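Local coordinates for protein Non-reducing end beta-L-arabinofuranosidase (Bacteroides thetaiotaomicron, PDB 5MQO) that is a gut-bacterial glycoside hydrolase of family GH127, probably an aceric acidase that cleaves sugar linkages in plant pectin, at residues Leu584-Leu589 with Thr691-Leu696; Glu121-Met126 with Thr208-Leu213; Phe391-Leu396 with Gln470-Thr475; Ser243-Val248 with Asp269-Val274. All blocks are in the same frame, centred on the assembly; numbering follows the deposited sequence.

Contact 1. Residues Leu584-Leu589 with Thr691-Leu696; sequences LEAHPL and TVWMPL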
loop_
_atom_site.group_PDB
_atom_site.type_symbol
_atom_site.label_atom_id
_atom_site.label_comp_id
_atom_site.label_asym_id
_atom_site.label_seq_id
_atom_site.Cartn_x
_atom_site.Cartn_y
_atom_site.Cartn_z
ATOM N N LEU A 584 1.335 -17.982 -12.619
ATOM C CA LEU A 584 0.041 -17.976 -11.983
ATOM C C LEU A 584 -1.015 -17.855 -13.055
ATOM O O LEU A 584 -0.804 -17.142 -14.029
ATOM C CB LEU A 584 -0.076 -16.791 -11.013
ATOM C CG LEU A 584 0.621 -16.861 -9.644
ATOM C CD1 LEU A 584 2.124 -16.865 -9.796
ATOM C CD2 LEU A 584 0.228 -15.678 -8.784
ATOM N N GLU A 585 -2.153 -18.529 -12.854
ATOM C CA GLU A 585 -3.358 -18.340 -13.676
ATOM C C GLU A 585 -4.466 -17.748 -12.793
ATOM O O GLU A 585 -4.350 -17.723 -11.560
ATOM C CB GLU A 585 -3.835 -19.669 -14.269
ATOM C CG GLU A 585 -4.557 -20.549 -13.242
ATOM C CD GLU A 585 -4.790 -21.974 -13.687
ATOM O OE1 GLU A 585 -5.153 -22.166 -14.857
ATOM O OE2 GLU A 585 -4.629 -22.893 -12.850
ATOM N N ALA A 586 -5.562 -17.327 -13.421
ATOM C CA ALA A 586 -6.630 -16.663 -12.690
ATOM C C ALA A 586 -7.943 -17.390 -12.888
ATOM O O ALA A 586 -8.139 -18.170 -13.846
ATOM C CB ALA A 586 -6.761 -15.202 -13.106
ATOM N N HIS A 587 -8.848 -17.126 -11.963
ATOM C CA HIS A 587 -10.193 -17.734 -11.953
ATOM C C HIS A 587 -10.867 -17.630 -13.353
ATOM O O HIS A 587 -10.697 -16.643 -14.052
ATOM C CB HIS A 587 -10.990 -17.025 -10.841
ATOM C CG HIS A 587 -12.299 -17.639 -10.526
ATOM N ND1 HIS A 587 -13.336 -17.646 -11.420
ATOM C CD2 HIS A 587 -12.766 -18.217 -9.397
ATOM C CE1 HIS A 587 -14.391 -18.217 -10.869
ATOM N NE2 HIS A 587 -14.069 -18.573 -9.638
ATOM N N PRO A 588 -11.584 -18.668 -13.788
ATOM C CA PRO A 588 -12.073 -18.640 -15.183
ATOM C C PRO A 588 -13.052 -17.515 -15.515
ATOM O O PRO A 588 -13.113 -17.057 -16.649
ATOM C CB PRO A 588 -12.737 -20.010 -15.363
ATOM C CG PRO A 588 -12.838 -20.602 -13.978
ATOM C CD PRO A 588 -11.731 -20.001 -13.180
ATOM N N LEU A 589 -13.864 -17.103 -14.562
ATOM C CA LEU A 589 -14.705 -15.913 -14.730
ATOM C C LEU A 589 -13.956 -14.574 -14.913
ATOM O O LEU A 589 -14.578 -13.597 -15.153
ATOM C CB LEU A 589 -15.688 -15.793 -13.568
ATOM C CG LEU A 589 -16.785 -16.846 -13.401
ATOM C CD1 LEU A 589 -17.495 -16.586 -12.078
ATOM C CD2 LEU A 589 -17.826 -16.812 -14.519
ATOM N N THR A 691 3.161 -5.366 -20.724
ATOM C CA THR A 691 2.018 -6.188 -20.305
ATOM C C THR A 691 2.443 -7.014 -19.102
ATOM O O THR A 691 3.586 -7.465 -19.075
ATOM C CB THR A 691 1.484 -7.101 -21.448
ATOM O OG1 THR A 691 0.346 -7.853 -20.999
ATOM C CG2 THR A 691 2.543 -8.088 -21.933
ATOM N N VAL A 692 1.549 -7.198 -18.121
ATOM C CA VAL A 692 1.792 -8.145 -17.038
ATOM C C VAL A 692 1.324 -9.532 -17.489
ATOM O O VAL A 692 2.080 -10.491 -17.458
ATOM C CB VAL A 692 1.116 -7.723 -15.705
ATOM C CG1 VAL A 692 1.328 -8.754 -14.586
ATOM C CG2 VAL A 692 1.599 -6.348 -15.271
ATOM N N TRP A 693 0.078 -9.648 -17.914
ATOM C CA TRP A 693 -0.464 -10.959 -18.291
ATOM C C TRP A 693 -0.080 -11.251 -19.736
ATOM O O TRP A 693 -0.144 -10.346 -20.570
ATOM C CB TRP A 693 -1.991 -11.012 -18.089
ATOM C CG TRP A 693 -2.342 -11.043 -16.685
ATOM C CD1 TRP A 693 -2.434 -9.984 -15.869
ATOM C CD2 TRP A 693 -2.602 -12.195 -15.888
ATOM N NE1 TRP A 693 -2.762 -10.386 -14.603
ATOM C CE2 TRP A 693 -2.875 -11.744 -14.587
ATOM C CE3 TRP A 693 -2.672 -13.568 -16.157
ATOM C CZ2 TRP A 693 -3.189 -12.616 -13.534
ATOM C CZ3 TRP A 693 -2.969 -14.450 -15.116
ATOM C CH2 TRP A 693 -3.224 -13.969 -13.819
ATOM N N MET A 694 0.346 -12.498 -19.997
ATOM C CA MET A 694 0.796 -12.941 -21.320
ATOM C C MET A 694 0.109 -14.250 -21.707
ATOM O O MET A 694 -0.251 -15.055 -20.837
ATOM C CB MET A 694 2.315 -13.162 -21.350
ATOM C CG MET A 694 3.153 -11.903 -21.226
ATOM S SD MET A 694 4.904 -12.191 -20.807
ATOM C CE MET A 694 4.768 -12.731 -19.097
ATOM N N PRO A 695 -0.053 -14.484 -23.012
ATOM C CA PRO A 695 -0.543 -15.775 -23.469
ATOM C C PRO A 695 0.269 -16.945 -22.934
ATOM O O PRO A 695 1.485 -16.898 -22.929
ATOM C CB PRO A 695 -0.387 -15.695 -24.999
ATOM C CG PRO A 695 -0.401 -14.238 -25.313
ATOM C CD PRO A 695 0.212 -13.558 -24.132
ATOM N N LEU A 696 -0.428 -17.999 -22.533
ATOM C CA LEU A 696 0.162 -19.222 -22.006
ATOM C C LEU A 696 0.005 -20.369 -23.006
ATOM O O LEU A 696 -1.093 -20.601 -23.487
ATOM C CB LEU A 696 -0.573 -19.563 -20.704
ATOM C CG LEU A 696 -0.187 -20.816 -19.922
ATOM C CD1 LEU A 696 1.210 -20.734 -19.300
ATOM C CD2 LEU A 696 -1.249 -21.073 -18.862
#
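Trp-693 reaches across with the far end of its indole to the backbone of Leu-584 and Glu-585 and the methyl of Ala-586. At CB the side chain leaves the main chain with CG opposite the carbonyl carbon (chi1 -72°), and the five-membered ring with NE1 stays back from residues 584-589. Only at the far side of the six-membered ring does contact begin. Trp-693 CZ3 comes to 3.6 Å from Leu-584 O, an oblique approach, and Trp-693 CH2 lies 3.8 Å from Ala-586 CB, also obliquely. Near the ring plane, at the edge, Glu-585 C lies 4.1 Å from Trp-693 CH2. The indole also touches Val-598 of strand 596-601, to which the backbone of Leu-584 is hydrogen-bonded. The base of the tryptophan is secured separately: Thr-691 OG1 donates to Trp-693 O at 2.6 Å, the hydroxyl standing 23° from the carbonyl plane. Arg-434 is a second partner of that hydroxyl. Beyond Ala-586 the loop runs away from the tryptophan, and Leu-589 N donates to His-587 ND1 at 3.2 Å, close to the ring plane; the same imidazole stacks with Tyr-371. The join in this beta-rich C-terminal domain is therefore mostly van der Waals: the outer end of one large aromatic ring packs on a loop end through dispersion, and the directional bonds fix each partner separately.

Contact 2. Residues Glu121-Met126 with Thr208-Leu213; sequences ELDKLM and TGKTTL
Asp-123 and Lys-210 point at each other from opposite directions and meet in a salt bridge, while Met-126 and Thr-208 reach tip to tip beside it. The lysine chain runs extended from CG onward, carrying NZ across to helix 120-136. There Lys-210 NZ lies 3.1 Å from Asp-123 OD1, on the syn side of that oxygen but 34° out of the carboxylate plane. A weaker bond from Lys-210 NZ to Asp-123 OD2 at 3.3 Å makes the grip lopsidedly bidentate. The carboxylate faces the lysine because CG of Asp-123 stands opposite the backbone N (chi1 -165°). One turn further on, Asp-127 forms a salt bridge with the same ammonium and is its stronger partner, so NZ is held by two acids of one helix.

Thr-208 divides its two branches. Its OG1 accepts from Lys-210 N, two residues on, at 3.0 Å, which makes an ST turn; the hydroxyl also pairs with His-204 O. Thr-208 CG2 is turned to helix 120-136, where it comes to 4.0 Å from Met-126 CE and 4.1 Å from Asp-123 OD1. The methionine also packs against Val-110, Ala-111 and Tyr-114 of helix 102-117.

Gly-209, the first residue past helix 192-208, has positive phi, and the chain turns there toward helix 212-230. A partly exposed ionic clasp thus lies beside a small apolar contact that includes the buried Met-126, and the nearby ammonium probably stabilises both carboxylates in their charged form.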
loop_
_atom_site.group_PDB
_atom_site.type_symbol
_atom_site.label_atom_id
_atom_site.label_comp_id
_atom_site.label_asym_id
_atom_site.label_seq_id
_atom_site.Cartn_x
_atom_site.Cartn_y
_atom_site.Cartn_z
ATOM N N GLU A 121 18.828 19.569 10.022
ATOM C CA GLU A 121 18.325 20.450 8.951
ATOM C C GLU A 121 16.857 20.211 8.597
ATOM O O GLU A 121 16.181 21.135 8.147
ATOM C CB GLU A 121 19.194 20.407 7.684
ATOM C CG GLU A 121 20.439 21.302 7.768
ATOM C CD GLU A 121 20.766 22.040 6.470
ATOM O OE1 GLU A 121 20.469 21.534 5.361
ATOM O OE2 GLU A 121 21.341 23.143 6.563
ATOM N N LEU A 122 16.363 18.990 8.791
ATOM C CA LEU A 122 14.919 18.734 8.663
ATOM C C LEU A 122 14.142 19.322 9.848
ATOM O O LEU A 122 13.057 19.885 9.640
ATOM C CB LEU A 122 14.607 17.234 8.504
ATOM C CG LEU A 122 15.071 16.537 7.212
ATOM C CD1 LEU A 122 14.525 15.111 7.156
ATOM C CD2 LEU A 122 14.697 17.305 5.949
ATOM N N ASP A 123 14.689 19.207 11.065
ATOM C CA ASP A 123 13.978 19.657 12.262
ATOM C C ASP A 123 13.709 21.147 12.194
ATOM O O ASP A 123 12.642 21.602 12.597
ATOM C CB ASP A 123 14.749 19.327 13.540
ATOM C CG ASP A 123 13.904 19.452 14.792
ATOM O OD1 ASP A 123 12.662 19.402 14.724
ATOM O OD2 ASP A 123 14.484 19.597 15.873
ATOM N N LYS A 124 14.669 21.888 11.646
ATOM C CA LYS A 124 14.544 23.339 11.441
ATOM C C LYS A 124 13.563 23.694 10.316
ATOM O O LYS A 124 12.663 24.536 10.496
ATOM C CB LYS A 124 15.930 23.955 11.197
ATOM C CG LYS A 124 16.790 23.895 12.458
ATOM C CD LYS A 124 18.296 23.840 12.212
ATOM C CE LYS A 124 19.026 23.384 13.477
ATOM N NZ LYS A 124 20.428 23.884 13.591
ATOM N N LEU A 125 13.737 23.043 9.169
ATOM C CA LEU A 125 12.777 23.109 8.063
ATOM C C LEU A 125 11.333 22.787 8.491
ATOM O O LEU A 125 10.381 23.340 7.938
ATOM C CB LEU A 125 13.220 22.160 6.957
ATOM C CG LEU A 125 12.286 21.878 5.782
ATOM C CD1 LEU A 125 11.873 23.139 5.035
ATOM C CD2 LEU A 125 12.990 20.900 4.847
ATOM N N MET A 126 11.173 21.897 9.469
ATOM C CA MET A 126 9.849 21.626 10.053
ATOM C C MET A 126 9.344 22.774 10.940
ATOM O O MET A 126 8.216 23.256 10.767
ATOM C CB MET A 126 9.852 20.286 10.813
ATOM C CG MET A 126 9.885 19.091 9.858
ATOM S SD MET A 126 9.538 17.481 10.572
ATOM C CE MET A 126 11.029 17.181 11.522
ATOM N N THR A 208 9.399 13.975 16.864
ATOM C CA THR A 208 10.231 15.029 17.452
ATOM C C THR A 208 10.057 15.196 18.967
ATOM O O THR A 208 10.916 15.768 19.639
ATOM C CB THR A 208 9.926 16.413 16.819
ATOM O OG1 THR A 208 8.630 16.907 17.229
ATOM C CG2 THR A 208 9.994 16.346 15.285
ATOM N N GLY A 209 8.929 14.748 19.505
ATOM C CA GLY A 209 8.581 15.026 20.892
ATOM C C GLY A 209 7.823 16.326 21.067
ATOM O O GLY A 209 7.134 16.496 22.062
ATOM N N LYS A 210 7.909 17.225 20.088
ATOM C CA LYS A 210 7.408 18.581 20.239
ATOM C C LYS A 210 5.890 18.670 20.068
ATOM O O LYS A 210 5.283 17.990 19.211
ATOM C CB LYS A 210 8.069 19.518 19.222
ATOM C CG LYS A 210 9.586 19.561 19.273
ATOM C CD LYS A 210 10.113 20.735 18.456
ATOM C CE LYS A 210 11.614 20.636 18.220
ATOM N NZ LYS A 210 12.052 21.433 17.038
ATOM N N THR A 211 5.313 19.574 20.859
ATOM C CA THR A 211 3.882 19.843 20.876
ATOM C C THR A 211 3.455 21.023 19.950
ATOM O O THR A 211 2.284 21.405 19.894
ATOM C CB THR A 211 3.450 20.095 22.330
ATOM O OG1 THR A 211 2.034 19.918 22.429
ATOM C CG2 THR A 211 3.849 21.526 22.836
ATOM N N THR A 212 4.412 21.578 19.216
ATOM C CA THR A 212 4.192 22.771 18.406
ATOM C C THR A 212 3.118 22.567 17.297
ATOM O O THR A 212 2.151 23.331 17.231
ATOM C CB THR A 212 5.563 23.367 17.916
ATOM O OG1 THR A 212 5.377 24.683 17.388
ATOM C CG2 THR A 212 6.303 22.499 16.884
ATOM N N LEU A 213 3.248 21.521 16.475
ATOM C CA LEU A 213 2.254 21.262 15.427
ATOM C C LEU A 213 1.066 20.494 15.983
ATOM O O LEU A 213 -0.068 20.703 15.543
ATOM C CB LEU A 213 2.843 20.484 14.238
ATOM C CG LEU A 213 1.875 20.331 13.041
ATOM C CD1 LEU A 213 1.392 21.673 12.518
ATOM C CD2 LEU A 213 2.477 19.519 11.908
#

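Contact 3. Residues Phe391-Leu396 with Gln470-Thr475; sequences FNWRML and QNYAYT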
loop_
_atom_site.group_PDB
_atom_site.type_symbol
_atom_site.label_atom_id
_atom_site.label_comp_id
_atom_site.label_asym_id
_atom_site.label_seq_id
_atom_site.Cartn_x
_atom_site.Cartn_y
_atom_site.Cartn_z
ATOM N N PHE A 391 -5.957 -0.405 4.651
ATOM C CA PHE A 391 -7.057 -1.288 5.093
ATOM C C PHE A 391 -6.457 -2.589 5.641
ATOM O O PHE A 391 -6.725 -2.980 6.781
ATOM C CB PHE A 391 -8.057 -1.552 3.948
ATOM C CG PHE A 391 -9.192 -2.523 4.278
ATOM C CD1 PHE A 391 -9.800 -2.569 5.539
ATOM C CD2 PHE A 391 -9.700 -3.359 3.286
ATOM C CE1 PHE A 391 -10.853 -3.450 5.815
ATOM C CE2 PHE A 391 -10.757 -4.246 3.563
ATOM C CZ PHE A 391 -11.322 -4.297 4.839
ATOM N N ASN A 392 -5.579 -3.212 4.868
ATOM C CA ASN A 392 -5.076 -4.513 5.269
ATOM C C ASN A 392 -4.191 -4.444 6.519
ATOM O O ASN A 392 -4.101 -5.401 7.294
ATOM C CB ASN A 392 -4.339 -5.189 4.120
ATOM C CG ASN A 392 -5.273 -5.907 3.202
ATOM O OD1 ASN A 392 -5.514 -7.099 3.344
ATOM N ND2 ASN A 392 -5.842 -5.175 2.268
ATOM N N TRP A 393 -3.533 -3.308 6.694
ATOM C CA TRP A 393 -2.697 -3.126 7.839
ATOM C C TRP A 393 -3.546 -3.059 9.105
ATOM O O TRP A 393 -3.191 -3.676 10.074
ATOM C CB TRP A 393 -1.816 -1.906 7.693
ATOM C CG TRP A 393 -0.898 -1.764 8.848
ATOM C CD1 TRP A 393 -1.062 -0.938 9.925
ATOM C CD2 TRP A 393 0.299 -2.501 9.084
ATOM N NE1 TRP A 393 -0.023 -1.100 10.801
ATOM C CE2 TRP A 393 0.833 -2.050 10.302
ATOM C CE3 TRP A 393 0.986 -3.490 8.373
ATOM C CZ2 TRP A 393 2.006 -2.553 10.829
ATOM C CZ3 TRP A 393 2.176 -3.987 8.896
ATOM C CH2 TRP A 393 2.660 -3.522 10.120
ATOM N N ARG A 394 -4.664 -2.337 9.077
ATOM C CA ARG A 394 -5.582 -2.277 10.216
ATOM C C ARG A 394 -6.181 -3.651 10.505
ATOM O O ARG A 394 -6.245 -4.091 11.666
ATOM C CB ARG A 394 -6.701 -1.292 9.966
ATOM C CG ARG A 394 -6.418 0.135 10.399
ATOM C CD ARG A 394 -5.349 0.775 9.569
ATOM N NE ARG A 394 -5.197 2.181 9.875
ATOM C CZ ARG A 394 -4.133 2.900 9.537
ATOM N NH1 ARG A 394 -3.118 2.376 8.848
ATOM N NH2 ARG A 394 -4.092 4.177 9.882
ATOM N N MET A 395 -6.574 -4.353 9.448
ATOM C CA MET A 395 -7.096 -5.713 9.617
ATOM C C MET A 395 -6.059 -6.667 10.249
ATOM O O MET A 395 -6.405 -7.481 11.110
ATOM C CB MET A 395 -7.626 -6.261 8.296
ATOM C CG MET A 395 -8.808 -5.465 7.747
ATOM S SD MET A 395 -10.344 -5.582 8.678
ATOM C CE MET A 395 -10.783 -7.280 8.343
ATOM N N LEU A 396 -4.802 -6.544 9.848
ATOM C CA LEU A 396 -3.731 -7.252 10.535
ATOM C C LEU A 396 -3.730 -6.948 12.042
ATOM O O LEU A 396 -3.768 -7.888 12.852
ATOM C CB LEU A 396 -2.361 -6.917 9.945
ATOM C CG LEU A 396 -1.137 -7.622 10.561
ATOM C CD1 LEU A 396 -1.177 -9.135 10.324
ATOM C CD2 LEU A 396 0.129 -7.021 9.971
ATOM N N GLN A 470 9.269 1.566 6.357
ATOM C CA GLN A 470 9.879 0.969 7.585
ATOM C C GLN A 470 8.930 0.749 8.751
ATOM O O GLN A 470 9.169 -0.159 9.552
ATOM C CB GLN A 470 11.101 1.746 8.096
ATOM C CG GLN A 470 10.833 3.190 8.526
ATOM C CD GLN A 470 10.778 4.140 7.360
ATOM O OE1 GLN A 470 11.077 3.755 6.218
ATOM N NE2 GLN A 470 10.381 5.378 7.619
ATOM N N ASN A 471 7.874 1.571 8.835
ATOM C CA ASN A 471 6.859 1.458 9.878
ATOM C C ASN A 471 5.910 0.305 9.679
ATOM O O ASN A 471 5.026 0.128 10.510
ATOM C CB ASN A 471 6.042 2.733 9.973
ATOM C CG ASN A 471 6.817 3.858 10.575
ATOM O OD1 ASN A 471 6.896 3.978 11.807
ATOM N ND2 ASN A 471 7.389 4.693 9.733
ATOM N N TYR A 472 6.090 -0.466 8.597
ATOM C CA TYR A 472 5.339 -1.697 8.320
ATOM C C TYR A 472 6.154 -3.028 8.492
ATOM O O TYR A 472 5.632 -4.130 8.261
ATOM C CB TYR A 472 4.746 -1.579 6.889
ATOM C CG TYR A 472 3.769 -0.412 6.777
ATOM C CD1 TYR A 472 2.439 -0.584 7.125
ATOM C CD2 TYR A 472 4.197 0.870 6.411
ATOM C CE1 TYR A 472 1.556 0.475 7.108
ATOM C CE2 TYR A 472 3.312 1.947 6.386
ATOM C CZ TYR A 472 1.983 1.746 6.729
ATOM O OH TYR A 472 1.060 2.767 6.682
ATOM N N ALA A 473 7.411 -2.942 8.933
ATOM C CA ALA A 473 8.282 -4.123 8.938
ATOM C C ALA A 473 7.924 -5.073 10.051
ATOM O O ALA A 473 7.940 -6.263 9.825
ATOM C CB ALA A 473 9.736 -3.725 9.036
ATOM N N TYR A 474 7.568 -4.549 11.229
ATOM C CA TYR A 474 7.252 -5.384 12.396
ATOM C C TYR A 474 5.953 -4.940 13.078
ATOM O O TYR A 474 5.505 -3.805 12.912
ATOM C CB TYR A 474 8.370 -5.305 13.460
ATOM C CG TYR A 474 9.794 -5.649 13.031
ATOM C CD1 TYR A 474 10.274 -6.972 13.071
ATOM C CD2 TYR A 474 10.691 -4.647 12.647
ATOM C CE1 TYR A 474 11.588 -7.286 12.689
ATOM C CE2 TYR A 474 11.996 -4.954 12.272
ATOM C CZ TYR A 474 12.436 -6.273 12.293
ATOM O OH TYR A 474 13.715 -6.562 11.915
ATOM N N THR A 475 5.354 -5.825 13.861
ATOM C CA THR A 475 4.419 -5.399 14.893
ATOM C C THR A 475 4.779 -6.060 16.202
ATOM O O THR A 475 5.560 -7.014 16.239
ATOM C CB THR A 475 2.988 -5.809 14.546
ATOM O OG1 THR A 475 2.988 -7.198 14.208
ATOM C CG2 THR A 475 2.428 -4.971 13.366
#
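Trp-393 NE1 is hydrogen-bonded to Asn-38 OD1, a partner outside both segments, and this anchors the indole whose face meets Tyr-472. CG of Trp-393 lies opposite the backbone N (chi1 -177°), which carries the ring toward residues 470-475. The tyrosine arrives edge-on: Tyr-472 CD1 sits 3.4 Å above the indole plane, toward its rim, and 3.5 Å from Trp-393 CD2. The two rings make a T-shaped pair, with the six-membered ring of Trp-393 and the Tyr-472 ring 4.9 Å apart between centroids and their planes at 78°. Farther out, Thr-475 comes from the opposite direction, its CG2 methyl 3.5 Å from Trp-393 CZ2, while its OG1 is bonded to Asn-484. Tyr-472 O is 3.5 Å from Trp-393 CZ3, well out of the ring plane, whereas Tyr-474 O lies at the edge, near the plane, 4.0 Å from Trp-393 CH2.

The contact seats a helix of the catalytic domain on the chain entering strand 474-477. Buried throughout, it rests on aromatic and methyl packing, with ring polarity answered at NE1 and one carbonyl, Tyr-474 O, at the weakly positive C-H edge of the indole.

Contact 4. Residues Ser243-Val248 with Asp269-Val274; sequences SHYMGV and DIRGMV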
loop_
_atom_site.group_PDB
_atom_site.type_symbol
_atom_site.label_atom_id
_atom_site.label_comp_id
_atom_site.label_asym_id
_atom_site.label_seq_id
_atom_site.Cartn_x
_atom_site.Cartn_y
_atom_site.Cartn_z
ATOM N N SER A 243 -9.565 10.569 4.281
ATOM C CA SER A 243 -8.495 10.691 5.271
ATOM C C SER A 243 -9.048 10.925 6.678
ATOM O O SER A 243 -8.514 10.420 7.660
ATOM C CB SER A 243 -7.604 11.891 4.918
ATOM O OG SER A 243 -8.321 13.132 5.020
ATOM N N HIS A 244 -10.101 11.731 6.747
ATOM C CA HIS A 244 -10.756 12.121 7.999
ATOM C C HIS A 244 -10.984 10.995 9.007
ATOM O O HIS A 244 -10.735 11.194 10.187
ATOM C CB HIS A 244 -12.123 12.783 7.705
ATOM C CG HIS A 244 -12.027 14.182 7.173
ATOM N ND1 HIS A 244 -13.070 15.082 7.259
ATOM C CD2 HIS A 244 -11.014 14.835 6.554
ATOM C CE1 HIS A 244 -12.704 16.226 6.710
ATOM N NE2 HIS A 244 -11.459 16.104 6.277
ATOM N N TYR A 245 -11.458 9.837 8.544
ATOM C CA TYR A 245 -11.919 8.752 9.436
ATOM C C TYR A 245 -10.751 8.217 10.270
ATOM O O TYR A 245 -10.875 8.033 11.482
ATOM C CB TYR A 245 -12.523 7.598 8.639
ATOM C CG TYR A 245 -13.787 7.946 7.902
ATOM C CD1 TYR A 245 -13.739 8.490 6.616
ATOM C CD2 TYR A 245 -15.024 7.710 8.465
ATOM C CE1 TYR A 245 -14.882 8.821 5.923
ATOM C CE2 TYR A 245 -16.180 8.026 7.778
ATOM C CZ TYR A 245 -16.108 8.589 6.505
ATOM O OH TYR A 245 -17.259 8.907 5.799
ATOM N N MET A 246 -9.628 7.988 9.586
ATOM C CA MET A 246 -8.382 7.545 10.194
ATOM C C MET A 246 -7.783 8.632 11.106
ATOM O O MET A 246 -7.455 8.355 12.266
ATOM C CB MET A 246 -7.381 7.100 9.103
ATOM C CG MET A 246 -7.580 5.652 8.640
ATOM S SD MET A 246 -6.742 5.057 7.148
ATOM C CE MET A 246 -5.224 6.018 7.195
ATOM N N GLY A 247 -7.682 9.861 10.594
ATOM C CA GLY A 247 -7.144 11.005 11.350
ATOM C C GLY A 247 -7.819 11.263 12.680
ATOM O O GLY A 247 -7.153 11.545 13.673
ATOM N N VAL A 248 -9.147 11.137 12.698
ATOM C CA VAL A 248 -9.958 11.385 13.896
ATOM C C VAL A 248 -9.800 10.255 14.925
ATOM O O VAL A 248 -9.690 10.522 16.124
ATOM C CB VAL A 248 -11.448 11.721 13.538
ATOM C CG1 VAL A 248 -12.203 10.519 13.027
ATOM C CG2 VAL A 248 -12.210 12.259 14.735
ATOM N N ASP A 269 -22.200 5.821 11.249
ATOM C CA ASP A 269 -23.648 5.750 11.414
ATOM C C ASP A 269 -24.448 6.606 10.426
ATOM O O ASP A 269 -25.541 6.225 10.060
ATOM C CB ASP A 269 -24.040 6.110 12.860
ATOM C CG ASP A 269 -23.673 5.019 13.858
ATOM O OD1 ASP A 269 -23.130 3.957 13.462
ATOM O OD2 ASP A 269 -23.949 5.237 15.040
ATOM N N ILE A 270 -23.911 7.757 10.037
ATOM C CA ILE A 270 -24.568 8.639 9.100
ATOM C C ILE A 270 -24.614 8.058 7.682
ATOM O O ILE A 270 -25.600 8.231 6.998
ATOM C CB ILE A 270 -23.915 10.031 9.100
ATOM C CG1 ILE A 270 -24.562 10.890 10.176
ATOM C CG2 ILE A 270 -24.073 10.746 7.752
ATOM C CD1 ILE A 270 -23.846 12.214 10.420
ATOM N N ARG A 271 -23.558 7.394 7.226
ATOM C CA ARG A 271 -23.535 6.928 5.855
ATOM C C ARG A 271 -24.855 6.331 5.510
ATOM O O ARG A 271 -25.301 5.410 6.176
ATOM C CB ARG A 271 -22.526 5.825 5.628
ATOM C CG ARG A 271 -21.134 6.298 5.726
ATOM C CD ARG A 271 -20.164 5.398 5.015
ATOM N NE ARG A 271 -19.133 6.301 4.540
ATOM C CZ ARG A 271 -19.040 6.762 3.308
ATOM N NH1 ARG A 271 -19.853 6.336 2.351
ATOM N NH2 ARG A 271 -18.075 7.621 3.015
ATOM N N GLY A 272 -25.464 6.843 4.450
ATOM C CA GLY A 272 -26.686 6.276 3.918
ATOM C C GLY A 272 -27.939 6.671 4.646
ATOM O O GLY A 272 -28.952 6.047 4.451
ATOM N N MET A 273 -27.877 7.712 5.472
ATOM C CA MET A 273 -29.046 8.263 6.136
ATOM C C MET A 273 -29.305 9.614 5.453
ATOM O O MET A 273 -29.470 10.653 6.079
ATOM C CB MET A 273 -28.790 8.371 7.646
ATOM C CG MET A 273 -28.279 7.089 8.315
ATOM S SD MET A 273 -29.368 5.625 8.331
ATOM C CE MET A 273 -30.393 5.951 9.763
ATOM N N VAL A 274 -29.346 9.570 4.129
ATOM C CA VAL A 274 -29.420 10.766 3.308
ATOM C C VAL A 274 -30.171 10.380 2.051
ATOM O O VAL A 274 -30.174 9.223 1.650
ATOM C CB VAL A 274 -27.995 11.347 3.028
ATOM C CG1 VAL A 274 -27.877 12.092 1.688
ATOM C CG2 VAL A 274 -27.556 12.255 4.185
#
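Tyr-245 OH and the guanidinium of Arg-271 form the close part of this contact, phenol and guanidinium meeting with their planes 40° apart. Arg-271 NH2 donates to Tyr-245 OH at 3.2 Å with an angle of 144°, the oxygen lying 20° out of the guanidinium plane. Arg-271 NE adds a weak second bond to the same Tyr-245 OH at 3.4 Å, so the hydroxyl sits off one edge of the group. The remaining nitrogen, NH1, has its stronger partner elsewhere, in the carbonyl oxygen of Asn-281. The guanidinium thus lies between these two partners, and both side chains are buried, Tyr-245 also packing on Leu-267.

The rest is loose. Asp-269, Ile-270 and Met-273 are exposed and stay well clear of residues 243-248, and the nearest CA pair, Tyr-245 and Asp-269, is 12.3 Å apart. Here the chain leaves its helix in a type II turn from Ile-270 to Met-273, closed by Met-273 N to Ile-270 O at 2.8 Å, with Gly-272 at the third position.

In the fold, Tyr-245 bridges two consecutive helices of the catalytic domain, 243-255 and the end of 258-270. Val-248 packs on Leu-263 and Ser-264 of the latter; Met-246 lies against helices 297-314 and 382-399, and Arg-271 reaches Leu-303 of helix 297-314.

From the N terminus, contact 2 comes first, bringing helix 120-136 to the turn between helices 192-208 and 212-230. Contact 4 follows, closing a short, almost wholly helical loop from the start of helix 243-255 to the turn after helix 258-270. Contact 3 then joins helix 382-399 to the chain entering strand 474-477, where helical and beta parts of the molecule meet. Contact 1 closes last, within the beta-rich C-terminal domain. All four are in series; none nests in or crosses another. Contacts 3 and 4 touch, Arg-394 NH2 lying 3.4 Å from Met-246 CE, whereas contacts 1 and 2 lie on opposite sides of the chain's centre, their own centres about 49 Å apart.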